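PDB 5G5G: putative xanthine dehydrogenase YAGS fad-binding subunit from Escherichia coli, which probably oxidises aldehydes as part of a three-chain periplasmic aldehyde oxidase, this chain carrying the molybdenum centre and its pterin cytosine dinucleotide. Local coordinates for residues C[632-644]-C[713-725]. Sequence-based numbering, arbitrary orientation. Where two conformers were deposited one is given.
With GOL (glycerol), chain B.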
loop_
_atom_site.group_PDB
_atom_site.type_symbol
_atom_site.label_atom_id
_atom_site.label_comp_id
_atom_site.label_asym_id
_atom_site.label_seq_id
_atom_site.Cartn_x
_atom_site.Cartn_y
_atom_site.Cartn_z
ATOM N N MET C 632 0.040 8.999 -1.984
ATOM C CA MET C 632 1.219 8.444 -1.322
ATOM C C MET C 632 1.878 9.471 -0.374
ATOM O O MET C 632 2.369 9.116 0.708
ATOM C CB MET C 632 2.187 7.944 -2.398
ATOM C CG MET C 632 3.326 7.154 -1.872
ATOM S SD MET C 632 4.152 6.314 -3.277
ATOM C CE MET C 632 3.101 4.940 -3.593
ATOM N N GLY C 633 1.803 10.742 -0.738
ATOM C CA GLY C 633 2.242 11.812 0.139
ATOM C C GLY C 633 1.370 11.999 1.370
ATOM O O GLY C 633 1.858 12.387 2.448
ATOM N N MET C 634 0.073 11.812 1.214
ATOM C CA MET C 634 -0.825 11.778 2.381
ATOM C C MET C 634 -0.365 10.667 3.329
ATOM O O MET C 634 -0.343 10.861 4.560
ATOM C CB MET C 634 -2.282 11.576 1.991
ATOM C CG MET C 634 -3.252 11.946 3.108
ATOM S SD MET C 634 -4.934 11.384 2.876
ATOM C CE MET C 634 -5.345 12.174 1.334
ATOM N N GLY C 635 -0.031 9.508 2.765
ATOM C CA GLY C 635 0.478 8.394 3.583
ATOM C C GLY C 635 1.696 8.783 4.420
ATOM O O GLY C 635 1.751 8.604 5.656
ATOM N N ALA C 636 2.667 9.316 3.714
ATOM C CA ALA C 636 3.904 9.751 4.296
ATOM C C ALA C 636 3.702 10.799 5.348
ATOM O O ALA C 636 4.409 10.792 6.376
ATOM C CB ALA C 636 4.872 10.237 3.214
ATOM N N ALA C 637 2.735 11.686 5.138
ATOM C CA ALA C 637 2.525 12.766 6.072
ATOM C C ALA C 637 1.827 12.298 7.358
ATOM O O ALA C 637 2.112 12.867 8.441
ATOM C CB ALA C 637 1.731 13.913 5.448
ATOM N N LEU C 638 0.862 11.365 7.226
ATOM C CA LEU C 638 -0.105 11.123 8.260
ATOM C C LEU C 638 -0.149 9.777 8.925
ATOM O O LEU C 638 -0.736 9.653 10.008
ATOM C CB LEU C 638 -1.500 11.452 7.758
ATOM C CG LEU C 638 -1.686 12.898 7.342
ATOM C CD1 LEU C 638 -3.083 13.185 6.877
ATOM C CD2 LEU C 638 -1.368 13.871 8.473
ATOM N N MET C 639 0.436 8.775 8.300
ATOM C CA MET C 639 0.236 7.398 8.801
ATOM C C MET C 639 1.353 6.404 8.562
ATOM O O MET C 639 1.461 5.452 9.348
ATOM C CB MET C 639 -1.100 6.853 8.253
ATOM C CG MET C 639 -1.157 6.802 6.736
ATOM S SD MET C 639 -2.749 6.261 6.055
ATOM C CE MET C 639 -3.731 7.742 6.159
ATOM N N GLU C 640 2.190 6.576 7.542
ATOM C CA GLU C 640 3.188 5.565 7.171
ATOM C C GLU C 640 4.449 5.619 8.012
ATOM O O GLU C 640 5.094 6.678 8.174
ATOM C CB GLU C 640 3.577 5.757 5.718
ATOM C CG GLU C 640 2.550 5.300 4.761
ATOM C CD GLU C 640 2.916 5.406 3.290
ATOM O OE1 GLU C 640 4.053 5.014 2.883
ATOM O OE2 GLU C 640 2.036 5.818 2.494
ATOM N N GLU C 641 4.783 4.505 8.640
ATOM C CA GLU C 641 6.059 4.375 9.322
ATOM C C GLU C 641 6.369 2.889 9.529
ATOM O O GLU C 641 5.549 2.169 10.079
ATOM C CB GLU C 641 6.020 5.083 10.679
ATOM C CG GLU C 641 7.148 4.683 11.614
ATOM C CD GLU C 641 7.303 5.598 12.826
ATOM O OE1 GLU C 641 6.389 6.417 13.121
ATOM O OE2 GLU C 641 8.364 5.478 13.497
ATOM N N LEU C 642 7.574 2.471 9.141
ATOM C CA LEU C 642 8.070 1.156 9.581
ATOM C C LEU C 642 8.645 1.369 10.988
ATOM O O LEU C 642 9.685 1.997 11.141
ATOM C CB LEU C 642 9.156 0.622 8.658
ATOM C CG LEU C 642 8.702 0.168 7.259
ATOM C CD1 LEU C 642 9.879 -0.012 6.297
ATOM C CD2 LEU C 642 7.905 -1.113 7.328
ATOM N N ALA C 643 7.986 0.793 11.980
ATOM C CA ALA C 643 8.424 0.839 13.355
ATOM C C ALA C 643 9.661 -0.020 13.550
ATOM O O ALA C 643 9.582 -1.241 13.451
ATOM C CB ALA C 643 7.317 0.365 14.248
ATOM N N VAL C 644 10.774 0.614 13.916
ATOM C CA VAL C 644 11.991 -0.104 14.191
ATOM C C VAL C 644 12.042 -0.601 15.629
ATOM O O VAL C 644 11.861 0.191 16.584
ATOM C CB VAL C 644 13.221 0.791 13.956
ATOM C CG1 VAL C 644 14.509 0.095 14.397
ATOM C CG2 VAL C 644 13.293 1.185 12.488
ATOM N N ARG C 713 3.685 22.800 15.498
ATOM C CA ARG C 713 4.676 22.290 14.551
ATOM C C ARG C 713 5.105 20.900 14.945
ATOM O O ARG C 713 5.425 20.656 16.113
ATOM C CB ARG C 713 5.919 23.147 14.538
ATOM C CG ARG C 713 5.711 24.524 14.006
ATOM C CD ARG C 713 5.674 24.523 12.497
ATOM N NE ARG C 713 5.603 25.908 12.049
ATOM C CZ ARG C 713 5.351 26.277 10.796
ATOM N NH1 ARG C 713 5.109 25.390 9.851
ATOM N NH2 ARG C 713 5.318 27.564 10.507
ATOM N N VAL C 714 5.040 19.962 14.019
ATOM C CA VAL C 714 5.526 18.627 14.285
ATOM C C VAL C 714 6.604 18.346 13.233
ATOM O O VAL C 714 6.340 18.370 12.011
ATOM C CB VAL C 714 4.394 17.589 14.163
ATOM C CG1 VAL C 714 4.930 16.172 14.377
ATOM C CG2 VAL C 714 3.271 17.947 15.127
ATOM N N ARG C 715 7.806 18.042 13.705
ATOM C CA ARG C 715 8.945 17.914 12.785
ATOM C C ARG C 715 9.436 16.481 12.611
ATOM O O ARG C 715 10.391 16.244 11.890
ATOM C CB ARG C 715 10.073 18.836 13.270
ATOM C CG ARG C 715 9.661 20.277 13.460
ATOM C CD ARG C 715 10.856 21.159 13.732
ATOM N NE ARG C 715 10.427 22.528 13.884
ATOM C CZ ARG C 715 9.921 23.048 14.998
ATOM N NH1 ARG C 715 9.852 22.333 16.121
ATOM N NH2 ARG C 715 9.557 24.320 15.010
ATOM N N ASP C 716 8.800 15.542 13.303
ATOM C CA ASP C 716 9.063 14.112 13.178
ATOM C C ASP C 716 7.821 13.454 12.554
ATOM O O ASP C 716 6.756 13.370 13.160
ATOM C CB ASP C 716 9.468 13.452 14.514
ATOM C CG ASP C 716 8.404 13.556 15.577
ATOM O OD1 ASP C 716 8.010 14.700 15.875
ATOM O OD2 ASP C 716 7.967 12.501 16.117
ATOM N N TYR C 717 7.951 13.064 11.303
ATOM C CA TYR C 717 6.829 12.446 10.584
ATOM C C TYR C 717 6.685 10.971 10.994
ATOM O O TYR C 717 7.668 10.370 11.435
ATOM C CB TYR C 717 7.107 12.492 9.114
ATOM C CG TYR C 717 6.995 13.819 8.435
ATOM C CD1 TYR C 717 8.119 14.673 8.305
ATOM C CD2 TYR C 717 5.828 14.183 7.838
ATOM C CE1 TYR C 717 8.025 15.889 7.596
ATOM C CE2 TYR C 717 5.729 15.343 7.089
ATOM C CZ TYR C 717 6.822 16.196 6.965
ATOM O OH TYR C 717 6.664 17.313 6.192
ATOM N N PRO C 718 5.496 10.359 10.839
ATOM C CA PRO C 718 4.257 10.996 10.401
ATOM C C PRO C 718 3.597 11.789 11.521
ATOM O O PRO C 718 3.880 11.571 12.724
ATOM C CB PRO C 718 3.377 9.781 9.994
ATOM C CG PRO C 718 3.860 8.684 10.901
ATOM C CD PRO C 718 5.310 8.907 11.139
ATOM N N ILE C 719 2.698 12.683 11.126
ATOM C CA ILE C 719 2.031 13.570 12.046
ATOM C C ILE C 719 0.714 12.931 12.503
ATOM O O ILE C 719 -0.362 13.175 11.947
ATOM C CB ILE C 719 1.851 14.955 11.431
ATOM C CG1 ILE C 719 3.210 15.526 10.983
ATOM C CG2 ILE C 719 1.253 15.902 12.466
ATOM C CD1 ILE C 719 3.111 16.798 10.165
ATOM N N THR C 720 0.844 12.140 13.556
ATOM C CA THR C 720 -0.233 11.417 14.134
ATOM C C THR C 720 -0.762 12.129 15.348
ATOM O O THR C 720 -0.149 13.080 15.900
ATOM C CB THR C 720 0.234 9.977 14.450
ATOM O OG1 THR C 720 1.395 10.019 15.295
ATOM C CG2 THR C 720 0.481 9.249 13.193
ATOM N N LEU C 721 -1.958 11.756 15.776
ATOM C CA LEU C 721 -2.673 12.540 16.761
ATOM C C LEU C 721 -1.940 12.619 18.124
ATOM O O LEU C 721 -2.043 13.606 18.872
ATOM C CB LEU C 721 -4.087 11.983 16.973
ATOM C CG LEU C 721 -4.229 10.580 17.600
ATOM C CD1 LEU C 721 -4.197 10.539 19.118
ATOM C CD2 LEU C 721 -5.522 9.904 17.088
ATOM N N ASP C 722 -1.185 11.563 18.446
ATOM C CA ASP C 722 -0.422 11.562 19.688
ATOM C C ASP C 722 0.667 12.632 19.712
ATOM O O ASP C 722 1.110 12.995 20.796
ATOM C CB ASP C 722 0.148 10.193 19.989
ATOM C CG ASP C 722 0.874 9.595 18.822
ATOM O OD1 ASP C 722 0.412 9.648 17.652
ATOM O OD2 ASP C 722 1.945 9.023 19.084
ATOM N N LYS C 723 1.025 13.196 18.563
ATOM C CA LYS C 723 1.974 14.300 18.503
ATOM C C LYS C 723 1.300 15.673 18.639
ATOM O O LYS C 723 1.971 16.730 18.759
ATOM C CB LYS C 723 2.748 14.192 17.193
ATOM C CG LYS C 723 3.579 12.938 17.150
ATOM C CD LYS C 723 4.339 12.755 15.844
ATOM C CE LYS C 723 5.068 11.424 15.935
ATOM N NZ LYS C 723 5.822 11.010 14.752
ATOM N N LEU C 724 -0.031 15.675 18.645
ATOM C CA LEU C 724 -0.826 16.905 18.717
ATOM C C LEU C 724 -1.629 17.039 19.984
ATOM O O LEU C 724 -1.867 18.174 20.473
ATOM C CB LEU C 724 -1.828 16.919 17.545
ATOM C CG LEU C 724 -1.311 16.796 16.116
ATOM C CD1 LEU C 724 -2.443 16.816 15.078
ATOM C CD2 LEU C 724 -0.362 17.939 15.815
ATOM N N LEU C 725 -2.043 15.899 20.539
ATOM C CA LEU C 725 -3.145 15.856 21.518
ATOM C C LEU C 725 -2.993 16.834 22.705
ATOM O O LEU C 725 -3.918 17.566 23.066
ATOM C CB LEU C 725 -3.262 14.406 22.025
ATOM C CG LEU C 725 -4.548 13.943 22.675
ATOM C CD1 LEU C 725 -5.726 14.104 21.737
ATOM C CD2 LEU C 725 -4.372 12.470 23.022
HETATM C C1 GOL B . 8.271 8.873 14.083
HETATM O O1 GOL B . 6.978 8.573 14.652
HETATM C C2 GOL B . 9.453 8.894 15.065
HETATM O O2 GOL B . 9.172 9.755 16.191
HETATM C C3 GOL B . 9.866 7.477 15.493
HETATM O O3 GOL B . 8.734 6.702 15.918
HETATM O O HOH W 1 -2.396 11.614 11.166
#
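Pro718, behind a cis peptide bond, presses its ring against the backbone where helix 619-638 runs out. Going round the ring from CB, that atom sits 3.5 Å from Met639 N, CG then meets Glu640 O, and CD reaches Glu641 OE1 at 3.4 Å. The next residue makes the one direct hydrogen bond across the contact, Ile719 N donating to Ala637 O at 2.8 Å and almost perfectly straight (179°). That same carbonyl oxygen lies at the edge of the Tyr717 ring, near CD2. One residue on, Leu638 O packs on Thr720 CG2, and a water donates to both Leu638 O and Ile719 O, bridging the two segments.

On the more open side a glycerol, probably from the crystallisation liquor, joins the acids. With CG of Glu641 anti to the backbone N (chi1 164°) and the chain extended beyond, OE1 and OE2 take bonds from glycerol O1 and O3. Lys723 NZ donates to glycerol O1, to Pro718 O at 2.9 Å, and to Asp716 O from well above the carbonyl plane; in one of two Asp716 conformers it also forms a salt bridge, weak as a hydrogen bond, with Asp716 OD2. A methionine in place of Lys723 would probably leave the carbonyls of Asp716 and Pro718 without this donor, freeing the loop to shift.

Around this joint, helix 698-710 packs on Ala636, Tyr717 and Ile719, strand 602-612 covers Leu638, and strand 174-182 bonds to the backbone of Tyr717, so the loop following one helix closes over the C-terminal end of another.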